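Aminofutalosine deaminase (Helicobacter pylori, PDB 7LKK) catalyses the hydrolytic deamination of aminofutalosine in the menaquinone pathway, using a metal-dependent amidohydrolase active site that holds iron in this inhibitor complex. Local coordinates at residues Lys309-Arg317 with Phe345-Leu356; Ala124-Ser132 with Lys410-Gly418. All coordinates share one frame; numbering follows the deposited sequence.

Interaction 1. Residues Lys309-Arg317 with Phe345-Leu356; sequences KALDLERVR and FLLSHNMPLLEL
Leu-313 and His-349 both turn CG beside their own backbone N (chi1 -68° in the leucine), and these torsions lay the leucine branch over one face of the imidazole. CD1 of Leu-313 lies 3.7 Å from the centroid of the His-349 ring, 18° off the ring normal, the geometry of a CH-pi contact. The same methyl also reaches CZ of Phe-345 at 3.7 Å and CD1 of Leu-356 at 3.6 Å, so one branch of the leucine meets three side chains of the 345-356 segment. Met-351 sends its chain out anti to the backbone N and bends it at the sulfur, which carries CE to 4.1 Å from CB of Leu-313 and close to the carboxylate of Glu-314.

Polar contacts lie beside this apolar packing. The imidazole edge faces the carbonyl of Leu-311, but the angle is poor for a hydrogen bond from ND1. Instead a water bonded to His-349 ND1 at 2.7 Å accepts from Leu-313 N near the start of helix 313-318, bridging ring and helix. Asp-312 occupies the N-cap, its OD1 accepting from Arg-315 N at 2.9 Å. A second water lies within hydrogen-bonding reach of Glu-314 OE2 and Asn-350 OD1, though it cannot serve every acceptor around it at once. Farther along, NH1 of Arg-317 meets OE2 of Glu-355 at 3.1 Å in a salt bridge; guanidinium and carboxylate are nearly coplanar, 19° apart, yet the hydrogen bond is weak.

Arg-304 of the second subunit bonds to the carbonyls of Leu-346 and Met-351, placing the link between helices 338-348 and 353-364 at the dimer interface. The chemistry implies that apolar packing and water bridging, more than direct hydrogen bonds, join the helix start to this link, with the salt bridge, its N-H poorly aimed, near the surface.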
# COMPACT_ATOMS: atom_id res chain seq x y z
N LYS A 309 -14.23 -1.22 4.31
CA LYS A 309 -14.22 -2.62 4.71
C LYS A 309 -13.65 -3.46 3.59
O LYS A 309 -14.02 -3.30 2.42
CB LYS A 309 -15.63 -3.10 5.07
CG LYS A 309 -15.75 -4.62 5.18
CD LYS A 309 -17.19 -5.08 5.28
CE LYS A 309 -17.31 -6.46 5.89
NZ LYS A 309 -15.98 -7.11 6.09
N ALA A 310 -12.73 -4.36 3.93
CA ALA A 310 -12.11 -5.26 2.97
C ALA A 310 -12.96 -6.51 2.77
O ALA A 310 -13.71 -6.92 3.66
CB ALA A 310 -10.70 -5.65 3.42
N LEU A 311 -12.85 -7.10 1.59
CA LEU A 311 -13.49 -8.38 1.32
C LEU A 311 -12.92 -9.47 2.22
O LEU A 311 -11.70 -9.63 2.33
CB LEU A 311 -13.31 -8.76 -0.15
CG LEU A 311 -13.94 -10.07 -0.63
CD1 LEU A 311 -15.44 -10.07 -0.40
CD2 LEU A 311 -13.62 -10.33 -2.09
N ASP A 312 -13.81 -10.21 2.88
CA ASP A 312 -13.40 -11.31 3.75
C ASP A 312 -13.03 -12.50 2.88
O ASP A 312 -13.90 -13.21 2.36
CB ASP A 312 -14.51 -11.66 4.73
CG ASP A 312 -14.03 -12.53 5.88
OD1 ASP A 312 -13.44 -13.60 5.61
OD2 ASP A 312 -14.25 -12.14 7.04
N LEU A 313 -11.72 -12.74 2.71
CA LEU A 313 -11.26 -13.82 1.84
C LEU A 313 -11.61 -15.19 2.41
O LEU A 313 -11.86 -16.12 1.64
CB LEU A 313 -9.76 -13.71 1.61
CG LEU A 313 -9.30 -12.51 0.78
CD1 LEU A 313 -7.79 -12.52 0.63
CD2 LEU A 313 -9.97 -12.51 -0.58
N GLU A 314 -11.62 -15.33 3.73
CA GLU A 314 -12.05 -16.59 4.33
C GLU A 314 -13.51 -16.88 3.99
O GLU A 314 -13.86 -18.01 3.65
CB GLU A 314 -11.86 -16.54 5.85
CG GLU A 314 -10.41 -16.67 6.30
CD GLU A 314 -9.62 -15.40 6.10
OE1 GLU A 314 -10.22 -14.30 6.16
OE2 GLU A 314 -8.39 -15.49 5.90
N ARG A 315 -14.37 -15.86 4.07
CA ARG A 315 -15.76 -16.03 3.68
C ARG A 315 -15.88 -16.44 2.21
O ARG A 315 -16.69 -17.30 1.86
CB ARG A 315 -16.54 -14.74 3.94
CG ARG A 315 -18.04 -14.89 3.88
CD ARG A 315 -18.70 -13.54 4.01
NE ARG A 315 -18.97 -13.19 5.40
CZ ARG A 315 -19.38 -12.00 5.81
NH1 ARG A 315 -19.57 -11.03 4.93
NH2 ARG A 315 -19.60 -11.78 7.10
N VAL A 316 -15.08 -15.82 1.34
CA VAL A 316 -15.09 -16.17 -0.07
C VAL A 316 -14.71 -17.63 -0.25
O VAL A 316 -15.32 -18.36 -1.05
CB VAL A 316 -14.16 -15.24 -0.86
CG1 VAL A 316 -13.93 -15.77 -2.27
CG2 VAL A 316 -14.73 -13.82 -0.91
N ARG A 317 -13.70 -18.09 0.48
CA ARG A 317 -13.29 -19.49 0.42
C ARG A 317 -14.39 -20.40 0.95
O ARG A 317 -14.66 -21.46 0.37
CB ARG A 317 -11.99 -19.68 1.20
CG ARG A 317 -11.39 -21.06 1.12
CD ARG A 317 -9.95 -21.05 1.62
NE ARG A 317 -9.87 -20.70 3.04
CZ ARG A 317 -8.77 -20.24 3.63
NH1 ARG A 317 -7.65 -20.07 2.93
NH2 ARG A 317 -8.78 -19.95 4.92
N PHE A 345 -3.38 -5.13 -1.97
CA PHE A 345 -4.07 -6.37 -1.63
C PHE A 345 -3.34 -7.12 -0.52
O PHE A 345 -3.96 -7.63 0.42
CB PHE A 345 -4.21 -7.22 -2.89
CG PHE A 345 -4.96 -8.51 -2.71
CD1 PHE A 345 -6.34 -8.52 -2.63
CD2 PHE A 345 -4.28 -9.72 -2.66
CE1 PHE A 345 -7.03 -9.71 -2.48
CE2 PHE A 345 -4.96 -10.91 -2.50
CZ PHE A 345 -6.34 -10.90 -2.42
N LEU A 346 -2.01 -7.20 -0.62
CA LEU A 346 -1.23 -7.87 0.42
C LEU A 346 -1.39 -7.17 1.77
O LEU A 346 -1.41 -7.83 2.81
CB LEU A 346 0.24 -7.93 0.01
CG LEU A 346 0.57 -8.72 -1.26
CD1 LEU A 346 2.07 -8.67 -1.53
CD2 LEU A 346 0.08 -10.16 -1.16
N LEU A 347 -1.50 -5.84 1.75
CA LEU A 347 -1.64 -5.09 2.99
C LEU A 347 -3.04 -5.14 3.57
O LEU A 347 -3.22 -4.88 4.77
CB LEU A 347 -1.25 -3.62 2.75
CG LEU A 347 0.21 -3.36 2.38
CD1 LEU A 347 0.38 -1.92 1.92
CD2 LEU A 347 1.12 -3.66 3.56
N SER A 348 -4.04 -5.50 2.77
CA SER A 348 -5.44 -5.41 3.16
C SER A 348 -5.99 -6.69 3.78
O SER A 348 -7.15 -6.70 4.20
CB SER A 348 -6.30 -5.02 1.95
OG SER A 348 -5.87 -3.79 1.40
N HIS A 349 -5.21 -7.76 3.83
CA HIS A 349 -5.69 -9.03 4.36
C HIS A 349 -4.63 -9.66 5.25
O HIS A 349 -3.43 -9.61 4.93
CB HIS A 349 -6.06 -9.98 3.22
CG HIS A 349 -7.02 -9.39 2.23
ND1 HIS A 349 -8.39 -9.48 2.37
CD2 HIS A 349 -6.81 -8.68 1.10
CE1 HIS A 349 -8.98 -8.87 1.36
NE2 HIS A 349 -8.04 -8.37 0.58
N ASN A 350 -5.07 -10.26 6.35
CA ASN A 350 -4.17 -10.78 7.37
C ASN A 350 -3.84 -12.26 7.18
O ASN A 350 -3.26 -12.88 8.08
CB ASN A 350 -4.77 -10.55 8.77
CG ASN A 350 -5.97 -11.44 9.05
OD1 ASN A 350 -6.61 -11.95 8.13
ND2 ASN A 350 -6.28 -11.62 10.32
N MET A 351 -4.20 -12.83 6.03
CA MET A 351 -3.81 -14.19 5.70
C MET A 351 -2.29 -14.31 5.67
O MET A 351 -1.59 -13.34 5.37
CB MET A 351 -4.40 -14.57 4.34
CG MET A 351 -4.16 -15.99 3.90
SD MET A 351 -4.85 -16.30 2.27
CE MET A 351 -6.59 -16.08 2.59
N PRO A 352 -1.74 -15.50 6.02
CA PRO A 352 -0.30 -15.74 5.85
C PRO A 352 0.22 -15.25 4.51
O PRO A 352 -0.33 -15.59 3.45
CB PRO A 352 -0.19 -17.26 5.99
CG PRO A 352 -1.25 -17.59 6.99
CD PRO A 352 -2.38 -16.59 6.78
N LEU A 353 1.30 -14.46 4.55
CA LEU A 353 1.71 -13.67 3.39
C LEU A 353 2.08 -14.54 2.20
O LEU A 353 1.72 -14.23 1.06
CB LEU A 353 2.87 -12.76 3.78
CG LEU A 353 3.33 -11.73 2.75
CD1 LEU A 353 2.15 -10.94 2.19
CD2 LEU A 353 4.36 -10.80 3.37
N LEU A 354 2.79 -15.65 2.44
CA LEU A 354 3.16 -16.52 1.33
C LEU A 354 1.92 -17.13 0.68
O LEU A 354 1.85 -17.25 -0.55
CB LEU A 354 4.12 -17.60 1.81
CG LEU A 354 5.53 -17.10 2.13
CD1 LEU A 354 6.39 -18.20 2.72
CD2 LEU A 354 6.19 -16.50 0.89
N GLU A 355 0.94 -17.51 1.49
CA GLU A 355 -0.32 -18.02 0.94
C GLU A 355 -1.07 -16.93 0.20
O GLU A 355 -1.64 -17.17 -0.87
CB GLU A 355 -1.18 -18.61 2.06
CG GLU A 355 -2.43 -19.32 1.58
CD GLU A 355 -3.36 -19.69 2.71
OE1 GLU A 355 -2.91 -19.71 3.88
OE2 GLU A 355 -4.55 -19.94 2.44
N LEU A 356 -1.09 -15.71 0.75
CA LEU A 356 -1.80 -14.61 0.12
C LEU A 356 -1.14 -14.17 -1.19
O LEU A 356 -1.82 -13.71 -2.11
CB LEU A 356 -1.89 -13.43 1.09
CG LEU A 356 -2.76 -12.23 0.69
CD1 LEU A 356 -4.20 -12.66 0.49
CD2 LEU A 356 -2.66 -11.14 1.75
O HOH W 1 -9.58 -11.16 4.04
O HOH W 2 -7.44 -12.46 5.29

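Interaction 2. Residues Ala124-Ser132 with Lys410-Gly418; sequences AQLKSGVGS and KEVERLFLG
Leu-126 and Leu-415 meet through their CD2 methyls, 3.7 Å apart, with the two side chains crossing at about a right angle. Leu-415 holds CG anti to the backbone N (chi1 -178°), a torsion that carries CD2 over the last helical turn. There the methyl also lies 3.5 Å from the carbonyl O of Leu-126, so it packs against both side chain and backbone. Leu-417 divides its branches: CD1 lies 4.0 Å from CD2 of Leu-126, while CD2 approaches CA of Gly-131 at 3.7 Å; Gly-131 has no side chain, so the methyl rests directly on its CA.

Val-412 turns CG1 between its backbone N and carbonyl carbon (chi1 80°), bringing that methyl 3.8 Å from Leu-126 O. Its N donates to Lys-127 O at 2.9 Å with an N-H...O angle of 157°. CA of Glu-411 makes a CA-H...O contact with the same carbonyl. Lys-127 bends at chi3 and chi4, so the aliphatic CE, rather than the ammonium, lies beside the carboxylate of Glu-411; NZ and OE1 are 5.0 Å apart, too far for a salt bridge.

Gly-129 ends the helix in a Schellman motif, and the chain passes directly into strand 130-137, which is hydrogen-bonded to strand 69-80. Glu-413 and Arg-414 form a classic beta bulge opposite Val-389 in strand 387-391. Leu-415 and Leu-417 of strand 414-417 join the end of helix 115-127 and the start of strand 130-137 of the TIM barrel to the C-terminal strands, consistent with the metal-dependent amidohydrolase fold.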
# COMPACT_ATOMS: atom_id res chain seq x y z
N ALA A 124 -0.16 3.22 -18.29
CA ALA A 124 0.06 2.70 -16.94
C ALA A 124 -0.28 1.21 -16.84
O ALA A 124 0.39 0.46 -16.11
CB ALA A 124 -0.80 3.47 -15.92
N GLN A 125 -1.34 0.77 -17.53
CA GLN A 125 -1.65 -0.66 -17.60
C GLN A 125 -0.51 -1.44 -18.26
O GLN A 125 0.04 -2.38 -17.67
CB GLN A 125 -2.95 -0.87 -18.38
CG GLN A 125 -4.16 -0.17 -17.79
CD GLN A 125 -4.55 -0.75 -16.45
OE1 GLN A 125 -5.22 -1.78 -16.37
NE2 GLN A 125 -4.13 -0.08 -15.38
N LEU A 126 -0.13 -1.03 -19.47
CA LEU A 126 0.87 -1.77 -20.24
C LEU A 126 2.20 -1.84 -19.50
O LEU A 126 2.82 -2.90 -19.43
CB LEU A 126 1.04 -1.12 -21.61
CG LEU A 126 -0.15 -1.25 -22.56
CD1 LEU A 126 -0.06 -0.20 -23.66
CD2 LEU A 126 -0.21 -2.65 -23.16
N LYS A 127 2.66 -0.71 -18.95
CA LYS A 127 3.93 -0.73 -18.23
C LYS A 127 3.85 -1.52 -16.93
O LYS A 127 4.88 -1.98 -16.43
CB LYS A 127 4.40 0.69 -17.94
CG LYS A 127 5.04 1.40 -19.13
CD LYS A 127 5.18 2.90 -18.90
CE LYS A 127 4.99 3.29 -17.44
NZ LYS A 127 3.60 3.74 -17.15
N SER A 128 2.65 -1.70 -16.39
CA SER A 128 2.44 -2.53 -15.21
C SER A 128 2.37 -4.02 -15.54
O SER A 128 2.19 -4.83 -14.62
CB SER A 128 1.15 -2.10 -14.49
OG SER A 128 0.95 -2.86 -13.31
N GLY A 129 2.49 -4.39 -16.81
CA GLY A 129 2.38 -5.77 -17.23
C GLY A 129 0.99 -6.23 -17.58
O GLY A 129 0.79 -7.44 -17.80
N VAL A 130 0.02 -5.32 -17.65
CA VAL A 130 -1.36 -5.68 -17.95
C VAL A 130 -1.53 -5.82 -19.46
O VAL A 130 -1.20 -4.90 -20.21
CB VAL A 130 -2.33 -4.64 -17.37
CG1 VAL A 130 -3.77 -4.97 -17.76
CG2 VAL A 130 -2.19 -4.55 -15.87
N GLY A 131 -2.05 -6.96 -19.89
CA GLY A 131 -2.29 -7.21 -21.30
C GLY A 131 -3.75 -7.18 -21.69
O GLY A 131 -4.09 -6.99 -22.86
N SER A 132 -4.64 -7.38 -20.71
CA SER A 132 -6.07 -7.46 -20.95
C SER A 132 -6.81 -6.67 -19.89
O SER A 132 -6.42 -6.68 -18.72
CB SER A 132 -6.57 -8.92 -20.96
OG SER A 132 -5.77 -9.73 -21.81
N LYS A 410 7.84 -3.28 -10.57
CA LYS A 410 7.27 -1.96 -10.81
C LYS A 410 6.96 -1.72 -12.28
O LYS A 410 5.82 -1.37 -12.61
CB LYS A 410 8.22 -0.87 -10.27
CG LYS A 410 7.92 -0.49 -8.83
CD LYS A 410 9.17 -0.43 -7.97
CE LYS A 410 10.00 0.80 -8.28
NZ LYS A 410 11.20 0.88 -7.40
N GLU A 411 7.94 -1.90 -13.17
CA GLU A 411 7.74 -1.69 -14.59
C GLU A 411 8.22 -2.91 -15.36
O GLU A 411 9.25 -3.50 -15.02
CB GLU A 411 8.48 -0.44 -15.09
CG GLU A 411 8.30 -0.17 -16.58
CD GLU A 411 8.56 1.28 -16.95
OE1 GLU A 411 8.22 2.17 -16.14
OE2 GLU A 411 9.10 1.53 -18.05
N VAL A 412 7.47 -3.29 -16.39
CA VAL A 412 7.82 -4.48 -17.17
C VAL A 412 9.02 -4.18 -18.06
O VAL A 412 9.21 -3.05 -18.55
CB VAL A 412 6.60 -4.96 -17.98
CG1 VAL A 412 6.42 -4.14 -19.25
CG2 VAL A 412 6.73 -6.44 -18.30
N GLU A 413 9.86 -5.20 -18.26
CA GLU A 413 11.02 -5.08 -19.13
C GLU A 413 10.72 -5.52 -20.55
O GLU A 413 11.21 -4.92 -21.51
CB GLU A 413 12.18 -5.92 -18.56
CG GLU A 413 13.54 -5.57 -19.14
CD GLU A 413 14.61 -6.55 -18.72
OE1 GLU A 413 14.33 -7.41 -17.86
OE2 GLU A 413 15.74 -6.47 -19.26
N ARG A 414 9.90 -6.57 -20.70
CA ARG A 414 9.40 -6.99 -22.00
C ARG A 414 7.92 -7.32 -21.86
O ARG A 414 7.51 -7.98 -20.91
CB ARG A 414 10.15 -8.21 -22.54
CG ARG A 414 11.61 -7.95 -22.88
CD ARG A 414 11.74 -7.04 -24.09
NE ARG A 414 13.11 -6.99 -24.59
CZ ARG A 414 14.09 -6.32 -24.01
NH1 ARG A 414 13.87 -5.63 -22.90
NH2 ARG A 414 15.31 -6.34 -24.54
N LEU A 415 7.13 -6.84 -22.82
CA LEU A 415 5.72 -7.18 -22.90
C LEU A 415 5.44 -7.68 -24.31
O LEU A 415 5.68 -6.96 -25.28
CB LEU A 415 4.83 -5.98 -22.56
CG LEU A 415 3.32 -6.25 -22.57
CD1 LEU A 415 2.96 -7.36 -21.59
CD2 LEU A 415 2.54 -4.98 -22.26
N PHE A 416 4.96 -8.92 -24.41
CA PHE A 416 4.52 -9.50 -25.66
C PHE A 416 3.02 -9.74 -25.59
O PHE A 416 2.53 -10.32 -24.62
CB PHE A 416 5.24 -10.82 -25.95
CG PHE A 416 6.73 -10.69 -26.09
CD1 PHE A 416 7.55 -10.77 -24.98
CD2 PHE A 416 7.31 -10.51 -27.33
CE1 PHE A 416 8.92 -10.65 -25.10
CE2 PHE A 416 8.68 -10.39 -27.47
CZ PHE A 416 9.49 -10.46 -26.35
N LEU A 417 2.29 -9.27 -26.60
CA LEU A 417 0.85 -9.45 -26.68
C LEU A 417 0.53 -10.08 -28.02
O LEU A 417 0.84 -9.52 -29.07
CB LEU A 417 0.11 -8.12 -26.52
CG LEU A 417 0.23 -7.49 -25.12
CD1 LEU A 417 -0.59 -6.21 -25.03
CD2 LEU A 417 -0.19 -8.48 -24.05
N GLY A 418 -0.11 -11.25 -27.99
CA GLY A 418 -0.29 -12.03 -29.20
C GLY A 418 1.01 -12.34 -29.91
O GLY A 418 1.03 -12.44 -31.14

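In the fold
Interaction 2 is the more buried of the two, with eight of its eleven touching residues buried against six in interaction 1. Nearly equal areas, 395 and 393 Å², are nonetheless covered in both. Their elements differ: interaction 1 joins a helix start to an interhelical link beside the second subunit, while interaction 2 joins a helix-to-strand turn to strand 414-417 and the segment leading into it, untouched by the other chain. Waters and a salt bridge supplement the packing in the first, whereas a direct backbone bond does so in the second. Their centres lie 25 Å apart. Helix 338-348 links the two regions: its end enters interaction 1, and Leu-338 packs on Ser-128 and Val-130.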